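PDB 3S99: purine-binding protein BAB2_0673 from Brucella melitensis biovar Abortus, which binds adenine and probably other purines such as guanine, and may deliver them to an ABC-type uptake system. Local coordinates for residues 130-135 with 253-258; 140-145 with 247-252; 27-32 with 51-56; 102-107 with 111-116; 196-201 with 222-227. All coordinates share one frame; numbering follows the deposited sequence.

How the contacts relate
Contact 1 lies at the junction of the two lobes, and the others spread from it into one lobe or the other. Contacts 3 and 4 belong to the lobe with the all-parallel sheet, their centres about 17 Å apart; contacts 2 and 5, also about 17 Å apart between centres, belong to the lobe with the mixed sheet. Contact 2 shares helix 132-146 with contact 1, and Gly-135 C meets Val-251 CG2 at 3.5 Å. On the other side, Tyr-258 OH of contact 1 reaches Glu-114 OE1 of contact 4 at 2.7 Å, a probable hydrogen bond. Adenine lies about 5 Å from the side chain of Phe-132 in contact 1; contacts 2, 4 and 5 are away from the pocket.

Contact 1: 130-135 with 253-258; sequences ARFYEG and DEWGPY
Asp-253 and Trp-255 meet Phe-132 and Ala-130 where two crossovers run between the lobes of a type I periplasmic-binding-protein fold: strand 125-130 passes into helix 132-146, and strand 247-253 into helix 256-268. Asp-253 comes first. Its OD1 sits in the plane of the Phe-132 ring, at the edge, 3.3 Å from CE1 and 3.4 Å from CD1, with the carboxylate turned 54° from the ring. A carboxylate oxygen facing the slightly positive C-H rim is probably mildly attractive. The same side chain touches Trp-42, an adenine-binding residue, which places this contact beside the adenine pocket. One residue beyond Glu-254 comes Trp-255, whose CG stands anti to the carbonyl carbon (chi1 -50°) and whose indole folds back alongside Asp-253. Asp-253 CB lies over one face of the indole, 3.2 Å above its plane and towards the rim, while His-46 stacks on the ring from helix 42-57. The far corner, CH2, reaches the other crossover: Phe-132 CZ approaches it at the indole edge, 4.0 Å away, and Ala-130 CB lies 4.1 Å off. Further on, in helix 256-268, Tyr-258 bonds through its hydroxyl to Glu-114. Phe-132 is also covered from its own segment, since Ala-130 O, hydrogen-bonded to Trp-277 NE1, stands 3.3 Å above one face of its ring.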
# COMPACT_ATOMS: atom_id res chain seq x y z
N ALA A 130 -5.33 -1.94 4.74
CA ALA A 130 -5.35 -0.48 4.73
C ALA A 130 -5.97 -0.01 3.44
O ALA A 130 -5.70 -0.58 2.39
CB ALA A 130 -3.93 0.11 4.84
N ARG A 131 -6.79 1.05 3.52
CA ARG A 131 -7.36 1.64 2.31
C ARG A 131 -6.32 2.54 1.61
O ARG A 131 -6.49 3.77 1.55
CB ARG A 131 -8.58 2.49 2.67
CG ARG A 131 -9.69 1.70 3.33
CD ARG A 131 -10.97 2.53 3.46
NE ARG A 131 -11.98 1.78 4.20
CZ ARG A 131 -12.86 0.93 3.68
NH1 ARG A 131 -12.93 0.73 2.37
NH2 ARG A 131 -13.71 0.27 4.47
N PHE A 132 -5.26 1.92 1.07
CA PHE A 132 -4.22 2.68 0.40
C PHE A 132 -4.77 3.58 -0.72
O PHE A 132 -4.23 4.64 -1.00
CB PHE A 132 -3.18 1.77 -0.23
CG PHE A 132 -2.67 0.67 0.67
CD1 PHE A 132 -1.79 0.95 1.69
CD2 PHE A 132 -3.05 -0.64 0.47
CE1 PHE A 132 -1.31 -0.06 2.49
CE2 PHE A 132 -2.55 -1.67 1.27
CZ PHE A 132 -1.69 -1.35 2.29
N TYR A 133 -5.83 3.14 -1.37
CA TYR A 133 -6.44 3.87 -2.49
C TYR A 133 -6.95 5.26 -2.08
O TYR A 133 -7.19 6.12 -2.94
CB TYR A 133 -7.57 3.03 -3.12
CG TYR A 133 -8.80 2.91 -2.23
CD1 TYR A 133 -9.03 1.78 -1.47
CD2 TYR A 133 -9.70 3.97 -2.12
CE1 TYR A 133 -10.16 1.70 -0.64
CE2 TYR A 133 -10.80 3.90 -1.28
CZ TYR A 133 -11.02 2.75 -0.56
OH TYR A 133 -12.11 2.72 0.27
N GLU A 134 -7.10 5.52 -0.78
CA GLU A 134 -7.46 6.84 -0.32
C GLU A 134 -6.33 7.82 -0.59
O GLU A 134 -6.57 8.90 -1.10
CB GLU A 134 -7.86 6.84 1.15
CG GLU A 134 -9.20 6.15 1.42
CD GLU A 134 -9.62 6.18 2.91
OE1 GLU A 134 -8.75 6.38 3.76
OE2 GLU A 134 -10.82 5.99 3.22
N GLY A 135 -5.09 7.39 -0.32
CA GLY A 135 -3.90 8.17 -0.65
C GLY A 135 -3.71 8.32 -2.13
O GLY A 135 -3.26 9.36 -2.60
N ASP A 253 2.21 4.28 5.24
CA ASP A 253 1.50 3.20 5.92
C ASP A 253 1.90 3.29 7.39
O ASP A 253 3.08 3.13 7.69
CB ASP A 253 1.95 1.85 5.38
CG ASP A 253 1.64 1.69 3.91
OD1 ASP A 253 0.73 2.38 3.42
OD2 ASP A 253 2.26 0.83 3.27
N GLU A 254 0.94 3.51 8.29
CA GLU A 254 1.30 3.65 9.71
C GLU A 254 0.96 2.37 10.52
O GLU A 254 -0.07 2.28 11.17
CB GLU A 254 0.66 4.89 10.32
CG GLU A 254 1.22 6.22 9.79
CD GLU A 254 2.67 6.51 10.22
OE1 GLU A 254 3.14 6.03 11.28
OE2 GLU A 254 3.35 7.21 9.46
N TRP A 255 1.85 1.40 10.49
CA TRP A 255 1.54 0.12 11.12
C TRP A 255 1.80 0.11 12.62
O TRP A 255 1.29 -0.73 13.34
CB TRP A 255 2.32 -1.00 10.47
CG TRP A 255 2.27 -1.07 8.96
CD1 TRP A 255 3.31 -0.86 8.11
CD2 TRP A 255 1.15 -1.41 8.13
NE1 TRP A 255 2.92 -1.08 6.81
CE2 TRP A 255 1.59 -1.39 6.80
CE3 TRP A 255 -0.21 -1.70 8.39
CZ2 TRP A 255 0.75 -1.69 5.74
CZ3 TRP A 255 -1.02 -1.98 7.34
CH2 TRP A 255 -0.56 -1.97 6.03
N GLY A 256 2.61 1.04 13.11
CA GLY A 256 3.14 0.95 14.48
C GLY A 256 2.10 0.90 15.58
O GLY A 256 2.16 0.02 16.44
N PRO A 257 1.16 1.84 15.58
CA PRO A 257 0.12 1.80 16.62
C PRO A 257 -0.68 0.50 16.59
O PRO A 257 -1.00 -0.03 17.64
CB PRO A 257 -0.75 3.02 16.29
CG PRO A 257 0.28 4.03 15.66
CD PRO A 257 1.14 3.11 14.81
N TYR A 258 -0.94 -0.03 15.41
CA TYR A 258 -1.66 -1.29 15.28
C TYR A 258 -0.85 -2.44 15.86
O TYR A 258 -1.35 -3.25 16.66
CB TYR A 258 -2.02 -1.56 13.79
CG TYR A 258 -2.79 -2.86 13.63
CD1 TYR A 258 -4.13 -2.93 14.02
CD2 TYR A 258 -2.20 -4.00 13.13
CE1 TYR A 258 -4.85 -4.10 13.93
CE2 TYR A 258 -2.93 -5.21 13.03
CZ TYR A 258 -4.25 -5.25 13.45
OH TYR A 258 -5.02 -6.38 13.36

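Contact 2: 140-145 with 247-252; sequences GVIAAK and QLTAVV
Ile-142 projects from helix 132-146 onto Leu-248 and Thr-249 of strand 247-253, a helix-on-sheet contact in the lobe of this periplasmic binding protein that contains the mixed sheet. From CB, which points at the strand, the side chain forks into two branches with different partners. CG2, anti to the backbone N, goes to Leu-248 and comes 4.2 Å from its CD1; the two side chains run antiparallel as they pass. The other branch leaves with CG1 anti to the carbonyl carbon (chi1 -66°). CG1 itself is a spacer that carries CD1 out to Thr-249, where CD1 stops 3.6 Å from CG2, the closer of the two contacts, the two side chains lying roughly perpendicular. Two consecutive strand residues can both face the helix because the backbone at Leu-248 turns to helical values (phi -89°, psi -42°), breaking the usual alternation of a strand. Around the pair, Phe-233 of strand 231-236 touches all three side chains, Ala-301 of helix 295-310 adds to the Ile-142 side, and Met-146, one turn further along the helix, meets Leu-248. The seam is wholly apolar where the segments touch. Thr-249 splits its chemistry accordingly, giving the methyl CG2 to Ile-142 while OG1 hydrogen-bonds to Ala-288 O.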
# COMPACT_ATOMS: atom_id res chain seq x y z
N GLY A 140 -3.59 11.57 -7.24
CA GLY A 140 -4.13 11.78 -8.57
C GLY A 140 -4.50 13.25 -8.75
O GLY A 140 -4.22 13.85 -9.79
N VAL A 141 -5.12 13.82 -7.72
CA VAL A 141 -5.45 15.25 -7.73
C VAL A 141 -4.17 16.06 -7.96
O VAL A 141 -4.13 16.94 -8.82
CB VAL A 141 -6.13 15.67 -6.42
CG1 VAL A 141 -6.27 17.20 -6.36
CG2 VAL A 141 -7.51 14.99 -6.30
N ILE A 142 -3.12 15.74 -7.21
CA ILE A 142 -1.85 16.47 -7.31
C ILE A 142 -1.27 16.28 -8.70
O ILE A 142 -0.83 17.25 -9.32
CB ILE A 142 -0.81 16.00 -6.25
CG1 ILE A 142 -1.30 16.35 -4.81
CG2 ILE A 142 0.52 16.64 -6.50
CD1 ILE A 142 -0.66 15.47 -3.69
N ALA A 143 -1.27 15.04 -9.18
CA ALA A 143 -0.71 14.73 -10.47
C ALA A 143 -1.36 15.54 -11.58
O ALA A 143 -0.68 16.05 -12.46
CB ALA A 143 -0.81 13.24 -10.77
N ALA A 144 -2.68 15.64 -11.54
CA ALA A 144 -3.42 16.41 -12.55
C ALA A 144 -3.16 17.92 -12.48
O ALA A 144 -3.16 18.59 -13.51
CB ALA A 144 -4.88 16.12 -12.47
N LYS A 145 -2.93 18.46 -11.28
CA LYS A 145 -2.47 19.84 -11.16
C LYS A 145 -1.05 20.04 -11.61
O LYS A 145 -0.77 21.08 -12.17
CB LYS A 145 -2.61 20.40 -9.74
CG LYS A 145 -4.04 20.50 -9.26
CD LYS A 145 -4.83 21.51 -10.05
CE LYS A 145 -6.18 21.84 -9.41
NZ LYS A 145 -7.04 22.66 -10.34
N GLN A 247 10.10 14.53 -5.00
CA GLN A 247 8.94 13.88 -4.39
C GLN A 247 7.88 14.92 -4.08
O GLN A 247 8.16 15.95 -3.45
CB GLN A 247 9.27 13.09 -3.13
CG GLN A 247 8.02 12.28 -2.64
CD GLN A 247 8.22 11.58 -1.32
OE1 GLN A 247 8.54 10.40 -1.28
NE2 GLN A 247 8.02 12.31 -0.21
N LEU A 248 6.65 14.64 -4.49
CA LEU A 248 5.51 15.53 -4.24
C LEU A 248 4.85 15.21 -2.90
O LEU A 248 4.48 16.09 -2.15
CB LEU A 248 4.50 15.38 -5.37
CG LEU A 248 5.01 15.82 -6.75
CD1 LEU A 248 4.19 15.22 -7.88
CD2 LEU A 248 5.02 17.35 -6.86
N THR A 249 4.70 13.92 -2.63
CA THR A 249 4.23 13.40 -1.36
C THR A 249 4.33 11.89 -1.47
O THR A 249 4.93 11.36 -2.40
CB THR A 249 2.75 13.84 -1.03
OG1 THR A 249 2.38 13.36 0.27
CG2 THR A 249 1.75 13.34 -2.08
N ALA A 250 3.73 11.19 -0.51
CA ALA A 250 3.74 9.74 -0.49
C ALA A 250 2.56 9.25 0.33
O ALA A 250 2.18 9.90 1.27
CB ALA A 250 5.04 9.21 0.09
N VAL A 251 2.02 8.09 -0.02
CA VAL A 251 1.03 7.39 0.79
C VAL A 251 1.75 6.55 1.84
O VAL A 251 2.34 5.53 1.51
CB VAL A 251 0.16 6.51 -0.10
CG1 VAL A 251 -1.00 5.84 0.71
CG2 VAL A 251 -0.42 7.33 -1.26
N VAL A 252 1.69 6.97 3.11
CA VAL A 252 2.51 6.41 4.16
C VAL A 252 1.65 5.45 4.97
O VAL A 252 0.52 5.75 5.31
CB VAL A 252 3.11 7.49 5.09
CG1 VAL A 252 3.88 6.85 6.29
CG2 VAL A 252 4.04 8.44 4.30

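Contact 3: 27-32 with 51-56; sequences LKVGFI and KELVEA
Leu-53 points from helix 42-57 onto Val-29 and Phe-31 of strand 27-32, within the beta-alpha-beta unit completed by strand 61-66. One methyl does the work. With CG anti to its backbone N, a chi1 of 172° sends the Leu-53 side chain towards the strand, and a chi2 of 60° makes CD2 the leading methyl, which bridges two side chains of the strand. Against Phe-31 it comes in at the ring edge, near the ring plane, 4.0 Å from CZ, so the aromatic tip and not its face meets the leucine. Against Val-29 it meets CG1 at 4.1 Å. Neither strand side chain runs along the leucine; each meets it at a slant. The two strand residues are neighbours on one face of the sheet because Gly-30 separates them. Phe-31 is turned almost parallel to the ring of Phe-91 on the adjacent strand 89-92, with planes about 10° apart, and Phe-65 of strand 61-66 also touches it. From helix 256-268, Ala-263 covers another part of Leu-53. With carbon alone meeting carbon, at ordinary packing distances, the helix is held on this strand by shape and exclusion of water and not by directional bonds.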
# COMPACT_ATOMS: atom_id res chain seq x y z
N LEU A 27 7.09 -11.64 25.57
CA LEU A 27 6.36 -12.09 24.39
C LEU A 27 7.29 -12.09 23.18
O LEU A 27 7.83 -11.07 22.79
CB LEU A 27 5.17 -11.20 24.10
CG LEU A 27 4.29 -11.48 22.88
CD1 LEU A 27 3.68 -12.88 22.97
CD2 LEU A 27 3.22 -10.44 22.80
N LYS A 28 7.46 -13.26 22.59
CA LYS A 28 8.19 -13.37 21.35
C LYS A 28 7.26 -13.07 20.16
O LYS A 28 6.28 -13.78 19.93
CB LYS A 28 8.80 -14.76 21.26
CG LYS A 28 10.00 -14.95 22.19
CD LYS A 28 10.49 -16.38 22.12
CE LYS A 28 11.97 -16.52 22.45
NZ LYS A 28 12.33 -17.96 22.57
N VAL A 29 7.58 -12.01 19.42
CA VAL A 29 6.79 -11.55 18.29
C VAL A 29 7.62 -11.72 17.02
O VAL A 29 8.74 -11.25 16.95
CB VAL A 29 6.34 -10.05 18.48
CG1 VAL A 29 5.59 -9.54 17.25
CG2 VAL A 29 5.46 -9.85 19.75
N GLY A 30 7.08 -12.38 16.00
CA GLY A 30 7.79 -12.55 14.72
C GLY A 30 7.19 -11.85 13.54
O GLY A 30 5.98 -11.59 13.50
N PHE A 31 8.05 -11.58 12.55
CA PHE A 31 7.69 -10.86 11.34
C PHE A 31 8.28 -11.60 10.14
O PHE A 31 9.45 -12.04 10.18
CB PHE A 31 8.22 -9.42 11.35
CG PHE A 31 7.62 -8.56 12.40
CD1 PHE A 31 6.55 -7.70 12.09
CD2 PHE A 31 8.07 -8.64 13.72
CE1 PHE A 31 5.97 -6.92 13.09
CE2 PHE A 31 7.50 -7.85 14.71
CZ PHE A 31 6.44 -6.98 14.38
N ILE A 32 7.47 -11.74 9.10
CA ILE A 32 7.89 -12.25 7.80
C ILE A 32 7.77 -11.13 6.76
O ILE A 32 6.67 -10.60 6.56
CB ILE A 32 7.00 -13.42 7.37
CG1 ILE A 32 7.03 -14.54 8.42
CG2 ILE A 32 7.47 -13.96 6.02
CD1 ILE A 32 8.40 -15.20 8.58
N LYS A 51 10.23 -1.65 14.98
CA LYS A 51 11.05 -0.84 15.89
C LYS A 51 10.24 0.04 16.84
O LYS A 51 10.63 0.20 17.99
CB LYS A 51 12.02 0.01 15.09
CG LYS A 51 13.13 -0.81 14.42
CD LYS A 51 14.00 0.11 13.54
CE LYS A 51 15.26 -0.58 13.06
NZ LYS A 51 15.93 0.31 12.09
N GLU A 52 9.12 0.57 16.37
CA GLU A 52 8.18 1.32 17.22
C GLU A 52 7.62 0.43 18.32
O GLU A 52 7.56 0.81 19.50
CB GLU A 52 7.07 1.95 16.39
CG GLU A 52 7.58 3.10 15.56
CD GLU A 52 6.59 3.68 14.54
OE1 GLU A 52 5.41 3.32 14.52
OE2 GLU A 52 7.01 4.55 13.76
N LEU A 53 7.27 -0.80 17.95
CA LEU A 53 6.83 -1.79 18.93
C LEU A 53 7.91 -2.01 20.00
O LEU A 53 7.61 -1.99 21.20
CB LEU A 53 6.51 -3.11 18.22
CG LEU A 53 6.23 -4.34 19.08
CD1 LEU A 53 5.01 -4.07 19.98
CD2 LEU A 53 6.05 -5.58 18.15
N VAL A 54 9.16 -2.22 19.57
CA VAL A 54 10.23 -2.52 20.53
C VAL A 54 10.45 -1.32 21.48
O VAL A 54 10.69 -1.50 22.67
CB VAL A 54 11.57 -2.92 19.82
CG1 VAL A 54 12.79 -2.93 20.81
CG2 VAL A 54 11.43 -4.30 19.10
N GLU A 55 10.36 -0.12 20.94
CA GLU A 55 10.52 1.08 21.73
C GLU A 55 9.39 1.22 22.75
O GLU A 55 9.66 1.58 23.89
CB GLU A 55 10.60 2.33 20.84
CG GLU A 55 10.77 3.65 21.60
CD GLU A 55 12.04 3.70 22.42
OE1 GLU A 55 13.07 3.16 21.96
OE2 GLU A 55 12.00 4.30 23.54
N ALA A 56 8.15 0.94 22.37
CA ALA A 56 7.01 1.06 23.29
C ALA A 56 6.91 -0.11 24.28
O ALA A 56 6.57 0.09 25.44
CB ALA A 56 5.69 1.19 22.50

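Contact 4: 102-107 with 111-116; sequences VKVAKK and VKFEHA
Phe-113 of strand 112-116 presses its ring against Val-104 and Ala-105 of helix 98-105, and nearly all of the contact is apolar. Ala-105 brings backbone as well as side chain: its CA lies 3.4 Å from Phe-113 CE2, its CB 3.6 Å from CD2, and its N sits over one face, 4.1 Å above the ring plane and offset towards the rim. The opposite face is covered from within the strand segment by Val-111 CG1, 3.6 Å above the plane, so the ring is clamped between the two. Phe-113 CG, anti to the carbonyl carbon and beside the backbone N (chi1 -68°), carries the ring across to Ala-105. Val-104 adds a looser touch, CG1 to CZ at 4.2 Å, its side chain roughly perpendicular to that of Phe-113. The polar link is indirect: Asn-124 ND2 hydrogen-bonds to both Ala-105 O and Val-111 O, tying Ala-105 and Val-111 to one amide. The whole forms the second half of the beta-alpha-beta unit 89-92, 98-105, 112-116, a short return with three residues between 102-107 and 111-116. Ile-90 of the neighbouring strand 89-92 and Thr-101, one turn earlier in the helix, also touch Phe-113, while strand 125-130 lies alongside 112-116 on its other flank.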
# COMPACT_ATOMS: atom_id res chain seq x y z
N VAL A 102 -3.04 -19.01 6.70
CA VAL A 102 -4.23 -19.80 7.05
C VAL A 102 -3.82 -21.26 7.28
O VAL A 102 -4.24 -21.89 8.25
CB VAL A 102 -5.33 -19.71 5.96
CG1 VAL A 102 -6.44 -20.73 6.21
CG2 VAL A 102 -5.90 -18.28 5.85
N LYS A 103 -2.98 -21.79 6.41
CA LYS A 103 -2.54 -23.16 6.54
C LYS A 103 -1.73 -23.38 7.80
O LYS A 103 -2.01 -24.34 8.55
CB LYS A 103 -1.72 -23.61 5.34
CG LYS A 103 -1.27 -25.10 5.42
CD LYS A 103 -0.24 -25.43 4.35
CE LYS A 103 0.39 -26.83 4.55
NZ LYS A 103 0.79 -27.42 3.22
N VAL A 104 -0.73 -22.53 8.02
CA VAL A 104 0.17 -22.74 9.14
C VAL A 104 -0.56 -22.53 10.46
O VAL A 104 -0.34 -23.26 11.41
CB VAL A 104 1.44 -21.86 9.06
CG1 VAL A 104 2.23 -21.99 10.34
CG2 VAL A 104 2.29 -22.26 7.81
N ALA A 105 -1.43 -21.54 10.51
CA ALA A 105 -2.21 -21.23 11.73
C ALA A 105 -2.95 -22.43 12.30
O ALA A 105 -3.12 -22.54 13.51
CB ALA A 105 -3.23 -20.08 11.45
N LYS A 106 -3.42 -23.31 11.42
CA LYS A 106 -4.13 -24.52 11.81
C LYS A 106 -3.27 -25.47 12.64
O LYS A 106 -3.80 -26.26 13.46
CB LYS A 106 -4.63 -25.28 10.55
CG LYS A 106 -5.70 -24.57 9.77
CD LYS A 106 -5.94 -25.30 8.46
CE LYS A 106 -6.99 -24.60 7.65
NZ LYS A 106 -7.50 -25.48 6.54
N LYS A 107 -1.95 -25.42 12.42
CA LYS A 107 -1.04 -26.32 13.12
C LYS A 107 -0.53 -25.70 14.44
O LYS A 107 0.12 -26.37 15.22
CB LYS A 107 0.11 -26.72 12.18
N VAL A 111 -0.55 -20.00 18.90
CA VAL A 111 0.09 -18.82 18.28
C VAL A 111 -1.00 -17.94 17.66
O VAL A 111 -2.00 -18.44 17.18
CB VAL A 111 1.15 -19.22 17.22
CG1 VAL A 111 1.77 -17.95 16.52
CG2 VAL A 111 2.23 -20.12 17.87
N LYS A 112 -0.80 -16.63 17.69
CA LYS A 112 -1.74 -15.71 17.04
C LYS A 112 -1.05 -15.17 15.81
O LYS A 112 0.12 -14.77 15.89
CB LYS A 112 -2.08 -14.54 17.96
CG LYS A 112 -2.63 -14.84 19.36
CD LYS A 112 -3.63 -15.91 19.39
CE LYS A 112 -4.41 -15.86 20.73
NZ LYS A 112 -3.69 -16.51 21.82
N PHE A 113 -1.79 -15.11 14.69
CA PHE A 113 -1.27 -14.73 13.38
C PHE A 113 -1.97 -13.46 12.92
O PHE A 113 -3.14 -13.31 13.15
CB PHE A 113 -1.51 -15.85 12.39
CG PHE A 113 -0.70 -17.07 12.68
CD1 PHE A 113 0.58 -17.24 12.13
CD2 PHE A 113 -1.18 -18.04 13.53
CE1 PHE A 113 1.33 -18.38 12.40
CE2 PHE A 113 -0.44 -19.17 13.80
CZ PHE A 113 0.83 -19.33 13.24
N GLU A 114 -1.24 -12.55 12.29
CA GLU A 114 -1.79 -11.26 11.81
C GLU A 114 -1.31 -11.14 10.37
O GLU A 114 -0.09 -11.05 10.13
CB GLU A 114 -1.24 -10.11 12.62
CG GLU A 114 -1.73 -10.00 14.05
CD GLU A 114 -3.07 -9.27 14.17
OE1 GLU A 114 -3.46 -8.55 13.23
OE2 GLU A 114 -3.72 -9.41 15.23
N HIS A 115 -2.22 -11.23 9.41
CA HIS A 115 -1.87 -11.18 8.02
C HIS A 115 -2.22 -9.80 7.40
O HIS A 115 -3.35 -9.30 7.51
CB HIS A 115 -2.58 -12.26 7.21
CG HIS A 115 -2.31 -12.14 5.75
ND1 HIS A 115 -3.29 -11.86 4.82
CD2 HIS A 115 -1.13 -12.13 5.08
CE1 HIS A 115 -2.72 -11.75 3.62
NE2 HIS A 115 -1.41 -11.91 3.76
N ALA A 116 -1.25 -9.23 6.71
CA ALA A 116 -1.38 -7.90 6.11
C ALA A 116 -2.11 -7.94 4.78
O ALA A 116 -1.68 -8.61 3.86
CB ALA A 116 0.03 -7.28 5.93

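Contact 5: 196-201 with 222-227; sequences KEADAA and IQVAHD
Two neighbouring helices of the mixed-sheet lobe, 194-206 and 220-227, pack side by side here, with strand 211-214 coming between them in the chain. Val-224 is the knob. It points at the first helix and divides its methyls between two alanines one turn apart. CG2 lies 4.0 Å from Ala-198 CB and as close to Ala-198 CA; CG1 lies 3.9 Å from Ala-201 CB, which is also 4.0 Å from Val-224 CB. The fork spans the two alanines because CG1 stands anti to the backbone N (chi1 167°) and CG2 anti to the carbonyl carbon. Lys-202 and Ile-205 touch the same valine, and with Ala-198 and Ala-201 they make up the four-residue pocket of a knob-into-hole fit. Small partners let the backbones come near: Ala-198 CA and Val-224 CA are 6.4 Å apart. The buried carboxylate of Glu-197, beside Ala-198, is satisfied outside the two segments: OE1 hydrogen-bonds to Thr-216 and Ser-218 in the loop after strand 211-214, and OE2 to the backbone N of Asp-193, the residue before the helix. Ala-221, one turn before Ala-225, also meets Ala-201. On its other side helix 220-227 rests on the sheet, where Ile-222 and Ala-225 both touch Ala-232 of strand 231-236, the strand next to 211-214.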
# COMPACT_ATOMS: atom_id res chain seq x y z
N LYS A 196 13.95 -4.28 -12.19
CA LYS A 196 12.80 -4.09 -13.06
C LYS A 196 12.03 -2.80 -12.75
O LYS A 196 11.48 -2.18 -13.68
CB LYS A 196 11.87 -5.29 -12.99
N GLU A 197 11.99 -2.40 -11.47
CA GLU A 197 11.38 -1.13 -11.06
C GLU A 197 12.09 0.07 -11.73
O GLU A 197 11.44 1.00 -12.24
CB GLU A 197 11.39 -0.99 -9.53
CG GLU A 197 10.40 -1.90 -8.81
CD GLU A 197 10.54 -1.87 -7.30
OE1 GLU A 197 10.29 -0.80 -6.72
OE2 GLU A 197 10.88 -2.92 -6.69
N ALA A 198 13.43 0.03 -11.71
CA ALA A 198 14.27 1.05 -12.34
C ALA A 198 14.05 1.01 -13.84
O ALA A 198 13.79 2.04 -14.46
CB ALA A 198 15.79 0.81 -12.00
N ASP A 199 14.14 -0.17 -14.44
CA ASP A 199 13.91 -0.28 -15.88
C ASP A 199 12.56 0.31 -16.27
O ASP A 199 12.46 1.00 -17.27
CB ASP A 199 13.99 -1.72 -16.37
CG ASP A 199 15.41 -2.28 -16.30
OD1 ASP A 199 16.37 -1.49 -16.28
OD2 ASP A 199 15.55 -3.50 -16.26
N ALA A 200 11.52 0.02 -15.48
CA ALA A 200 10.17 0.50 -15.81
C ALA A 200 10.08 2.03 -15.79
O ALA A 200 9.50 2.63 -16.68
CB ALA A 200 9.12 -0.12 -14.88
N ALA A 201 10.67 2.64 -14.76
CA ALA A 201 10.74 4.09 -14.65
C ALA A 201 11.46 4.74 -15.85
O ALA A 201 11.00 5.72 -16.40
CB ALA A 201 11.41 4.49 -13.32
N ILE A 222 11.89 6.04 -7.88
CA ILE A 222 11.93 7.44 -7.48
C ILE A 222 13.30 8.07 -7.62
O ILE A 222 13.39 9.25 -7.90
CB ILE A 222 11.38 7.69 -6.04
CG1 ILE A 222 10.85 9.13 -5.94
CG2 ILE A 222 12.41 7.37 -4.97
CD1 ILE A 222 10.10 9.48 -4.67
N GLN A 223 14.36 7.28 -7.44
CA GLN A 223 15.71 7.78 -7.68
C GLN A 223 15.92 7.97 -9.17
O GLN A 223 16.57 8.94 -9.57
CB GLN A 223 16.79 6.83 -7.11
CG GLN A 223 16.84 6.79 -5.57
CD GLN A 223 17.94 5.87 -5.04
OE1 GLN A 223 17.67 4.75 -4.60
NE2 GLN A 223 19.17 6.35 -5.06
N VAL A 224 15.42 7.05 -10.00
CA VAL A 224 15.52 7.25 -11.46
C VAL A 224 14.82 8.55 -11.84
O VAL A 224 15.38 9.40 -12.55
CB VAL A 224 14.88 6.11 -12.25
CG1 VAL A 224 14.73 6.52 -13.71
CG2 VAL A 224 15.72 4.78 -12.11
N ALA A 225 13.58 8.71 -11.35
CA ALA A 225 12.82 9.93 -11.62
C ALA A 225 13.62 11.15 -11.15
O ALA A 225 13.74 12.13 -11.87
CB ALA A 225 11.44 9.88 -10.96
N HIS A 226 14.19 11.08 -9.95
CA HIS A 226 14.93 12.22 -9.43
C HIS A 226 16.13 12.50 -10.33
O HIS A 226 16.35 13.63 -10.72
CB HIS A 226 15.41 11.99 -8.00
CG HIS A 226 16.24 13.12 -7.46
ND1 HIS A 226 17.60 13.03 -7.27
CD2 HIS A 226 15.89 14.39 -7.12
CE1 HIS A 226 18.06 14.18 -6.81
NE2 HIS A 226 17.04 15.03 -6.72
N ASP A 227 16.89 11.45 -10.64
CA ASP A 227 18.01 11.53 -11.61
C ASP A 227 17.60 12.21 -12.93
O ASP A 227 18.41 12.95 -13.50
CB ASP A 227 18.60 10.14 -11.93
CG ASP A 227 19.44 9.57 -10.78
OD1 ASP A 227 19.81 10.34 -9.86
OD2 ASP A 227 19.75 8.34 -10.81